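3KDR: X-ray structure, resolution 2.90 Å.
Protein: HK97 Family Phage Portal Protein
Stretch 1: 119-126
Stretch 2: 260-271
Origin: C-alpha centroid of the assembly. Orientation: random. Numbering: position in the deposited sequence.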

# COMPACT_ATOMS: atom_id res chain seq x y z
N VAL C 119 -29.30 -32.14 45.61
CA VAL C 119 -29.09 -31.47 44.35
C VAL C 119 -28.17 -30.29 44.53
O VAL C 119 -28.16 -29.70 45.58
N CYS C 120 -27.41 -29.94 43.50
CA CYS C 120 -26.64 -28.67 43.52
C CYS C 120 -26.76 -27.90 42.26
O CYS C 120 -26.39 -28.39 41.22
N ILE C 121 -27.27 -26.68 42.35
CA ILE C 121 -27.64 -25.94 41.18
C ILE C 121 -26.74 -24.77 41.02
O ILE C 121 -26.59 -24.04 41.97
N PHE C 122 -26.21 -24.57 39.82
CA PHE C 122 -25.26 -23.54 39.51
C PHE C 122 -25.90 -22.45 38.69
O PHE C 122 -26.59 -22.73 37.75
N VAL C 123 -25.61 -21.20 39.01
CA VAL C 123 -26.12 -20.05 38.25
C VAL C 123 -25.00 -19.41 37.45
O VAL C 123 -23.94 -19.15 37.97
N GLY C 124 -25.23 -19.14 36.18
CA GLY C 124 -24.14 -18.77 35.30
C GLY C 124 -23.74 -17.34 35.45
O GLY C 124 -23.87 -16.79 36.50
N ILE C 125 -23.29 -16.74 34.35
CA ILE C 125 -22.91 -15.34 34.31
C ILE C 125 -23.96 -14.45 33.63
O ILE C 125 -23.88 -13.22 33.71
N HIS C 126 -24.94 -15.08 33.00
CA HIS C 126 -26.08 -14.38 32.40
C HIS C 126 -27.18 -15.39 32.20
O HIS C 126 -27.16 -16.42 32.82
N GLU C 260 -12.47 -17.49 32.93
CA GLU C 260 -12.48 -17.25 34.37
C GLU C 260 -13.84 -16.80 34.89
O GLU C 260 -14.16 -17.06 36.03
N PRO C 261 -14.62 -16.10 34.07
CA PRO C 261 -15.92 -15.81 34.62
C PRO C 261 -16.75 -17.05 34.87
O PRO C 261 -17.41 -17.15 35.87
N LEU C 262 -16.71 -18.01 33.97
CA LEU C 262 -17.44 -19.23 34.21
C LEU C 262 -16.82 -20.02 35.30
O LEU C 262 -17.47 -20.65 36.05
N MSE C 263 -15.52 -20.03 35.38
CA MSE C 263 -14.88 -20.83 36.40
C MSE C 263 -15.19 -20.20 37.71
O MSE C 263 -15.48 -20.88 38.66
N SER C 264 -15.18 -18.88 37.72
CA SER C 264 -15.49 -18.11 38.91
C SER C 264 -16.88 -18.38 39.43
O SER C 264 -17.09 -18.44 40.62
N ALA C 265 -17.84 -18.52 38.54
CA ALA C 265 -19.22 -18.78 38.92
C ALA C 265 -19.40 -20.17 39.52
O ALA C 265 -20.17 -20.37 40.47
N ILE C 266 -18.73 -21.14 38.92
CA ILE C 266 -18.81 -22.53 39.34
C ILE C 266 -18.18 -22.60 40.71
O ILE C 266 -18.74 -23.15 41.63
N GLU C 267 -17.02 -21.98 40.85
CA GLU C 267 -16.29 -21.98 42.13
C GLU C 267 -17.14 -21.47 43.21
O GLU C 267 -17.13 -22.01 44.33
N ALA C 268 -17.86 -20.40 42.89
CA ALA C 268 -18.68 -19.68 43.86
C ALA C 268 -19.65 -20.60 44.55
O ALA C 268 -19.81 -20.52 45.77
N ARG C 269 -20.26 -21.48 43.76
CA ARG C 269 -21.35 -22.33 44.17
C ARG C 269 -20.75 -23.45 44.93
O ARG C 269 -21.32 -23.88 45.91
N LEU C 270 -19.60 -23.92 44.46
CA LEU C 270 -18.95 -25.08 45.06
C LEU C 270 -18.41 -24.68 46.39
O LEU C 270 -18.25 -25.50 47.29
N ASN C 271 -18.13 -23.39 46.54
CA ASN C 271 -17.59 -22.91 47.80
C ASN C 271 -18.64 -22.40 48.77
O ASN C 271 -18.41 -21.50 49.55

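The apolar centre of the contact is supplied by Phe 122 and Ile 125. The CA-to-CB bond of Phe 122 points sideways, but the m rotamer, with chi2 near -93°, brings the ring nearer the helix. There CE1 of Phe 122 lies 3.9 Å from CG2 of Ile 266, and CZ of Phe 122 lies 3.9 Å from CD2 of Leu 270, which sits at the ring edge. Ile 266 and Leu 270 are one helical turn apart, both m at chi1 and t at chi2, and neighbouring atoms of the flat ring, CE1 and CZ, meet the two methyl groups.

Ile 125, just past the strand, points toward the helix with chi1 p and chi2 t. CG2 of Ile 125 approaches CB of Ala 265 at 4.2 Å and CB of Pro 261 at 4.3 Å, while CD1 of Ile 125 reaches CD2 of Leu 262 at 4.3 Å. The branched side chain thus meets three helix residues.

Between these two clusters the backbones come close: the CA atoms of Gly 124 and Ala 265 are 6.1 Å apart. A methyl group suits such a spacing, and that of Ala 265 points toward the strand, with CB of Ala 265 3.9 Å from O of Val 123. Gly 124 adds no side chain.

The strand 119-123 and the helix 260-270 run roughly antiparallel, at 146°, with their axes 7.9 Å apart at closest approach. No hydrogen bond joins the two stretches, so the contact rests on packing, partly of side chains against backbone oxygens.

At the polar edge, Arg 269 extends from the helix with chi1 t and chi2 p. Its aliphatic part packs first, CG of Arg 269 3.5 Å from CD1 of Phe 122 and CD of Arg 269 3.1 Å from O of Ile 121. The guanidinium then lies with one face against Cys 120, whose t rotamer places SG of Cys 120 3.5 Å from NH1 of Arg 269. A long side chain serves both apolar and polar surroundings here; NH2 is hydrogen-bonded elsewhere in the structure.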

# COMPACT_ATOMS: atom_id res chain seq x y z
CB VAL C 119 -30.49 -31.01 43.83
CG1 VAL C 119 -30.71 -29.54 44.07
CG2 VAL C 119 -30.67 -31.37 42.40
CB CYS C 120 -25.18 -28.94 43.72
SG CYS C 120 -24.07 -27.51 43.60
CB ILE C 121 -29.05 -25.43 41.27
CG1 ILE C 121 -29.99 -26.60 41.02
CG2 ILE C 121 -29.29 -24.28 40.26
CD1 ILE C 121 -31.39 -26.32 41.43
CB PHE C 122 -24.19 -24.12 38.64
CG PHE C 122 -23.38 -25.18 39.27
CD1 PHE C 122 -22.21 -24.84 39.90
CD2 PHE C 122 -23.72 -26.50 39.18
CE1 PHE C 122 -21.40 -25.78 40.47
CE2 PHE C 122 -22.91 -27.46 39.75
CZ PHE C 122 -21.75 -27.09 40.39
CB VAL C 123 -26.65 -18.99 39.20
CG1 VAL C 123 -27.00 -17.75 38.47
CG2 VAL C 123 -27.84 -19.51 39.97
CB ILE C 125 -21.57 -15.18 33.65
CG1 ILE C 125 -21.62 -15.65 32.20
CG2 ILE C 125 -20.57 -16.01 34.39
CD1 ILE C 125 -20.27 -15.66 31.53
CB HIS C 126 -25.69 -13.68 31.08
CG HIS C 126 -24.86 -14.52 30.15
ND1 HIS C 126 -25.23 -15.78 29.73
CD2 HIS C 126 -23.69 -14.25 29.54
CE1 HIS C 126 -24.30 -16.26 28.91
NE2 HIS C 126 -23.37 -15.34 28.77
CB GLU C 260 -11.41 -16.27 34.83
CG GLU C 260 -10.05 -16.92 35.02
CD GLU C 260 -9.76 -17.48 36.45
OE1 GLU C 260 -10.73 -17.66 37.26
OE2 GLU C 260 -8.55 -17.77 36.74
CB PRO C 261 -16.53 -14.90 33.56
CG PRO C 261 -15.47 -14.71 32.53
CD PRO C 261 -14.22 -15.08 33.10
CB LEU C 262 -17.44 -20.11 32.97
CG LEU C 262 -18.26 -19.55 31.85
CD1 LEU C 262 -17.77 -20.16 30.51
CD2 LEU C 262 -19.71 -19.85 32.16
CB MSE C 263 -13.38 -20.86 36.20
CG MSE C 263 -12.96 -21.57 34.98
SE MSE C 263 -11.02 -21.68 34.80
CE MSE C 263 -10.44 -20.08 35.72
CB SER C 264 -15.33 -16.63 38.66
OG SER C 264 -13.96 -16.27 38.70
CB ALA C 265 -20.11 -18.63 37.70
CB ILE C 266 -18.13 -23.45 38.32
CG1 ILE C 266 -18.97 -23.46 37.04
CG2 ILE C 266 -18.04 -24.83 38.80
CD1 ILE C 266 -18.31 -24.15 35.88
CB GLU C 267 -15.11 -21.05 42.08
CG GLU C 267 -13.87 -21.69 41.57
CD GLU C 267 -12.77 -20.67 41.25
OE1 GLU C 267 -13.03 -19.44 41.30
OE2 GLU C 267 -11.64 -21.14 40.96
CB ALA C 268 -19.41 -18.64 43.18
CB ARG C 269 -22.13 -22.83 42.96
CG ARG C 269 -23.11 -23.92 43.16
CD ARG C 269 -24.31 -23.55 44.03
NE ARG C 269 -24.18 -24.18 45.31
CZ ARG C 269 -25.04 -25.00 45.83
NH1 ARG C 269 -26.16 -25.29 45.22
NH2 ARG C 269 -24.80 -25.50 47.01
CB LEU C 270 -17.79 -25.56 44.22
CG LEU C 270 -18.14 -26.31 42.94
CD1 LEU C 270 -16.90 -26.95 42.30
CD2 LEU C 270 -19.15 -27.34 43.23
CB ASN C 271 -16.51 -21.88 47.54
CG ASN C 271 -15.19 -22.52 47.34
OD1 ASN C 271 -14.50 -22.24 46.38
ND2 ASN C 271 -14.84 -23.41 48.22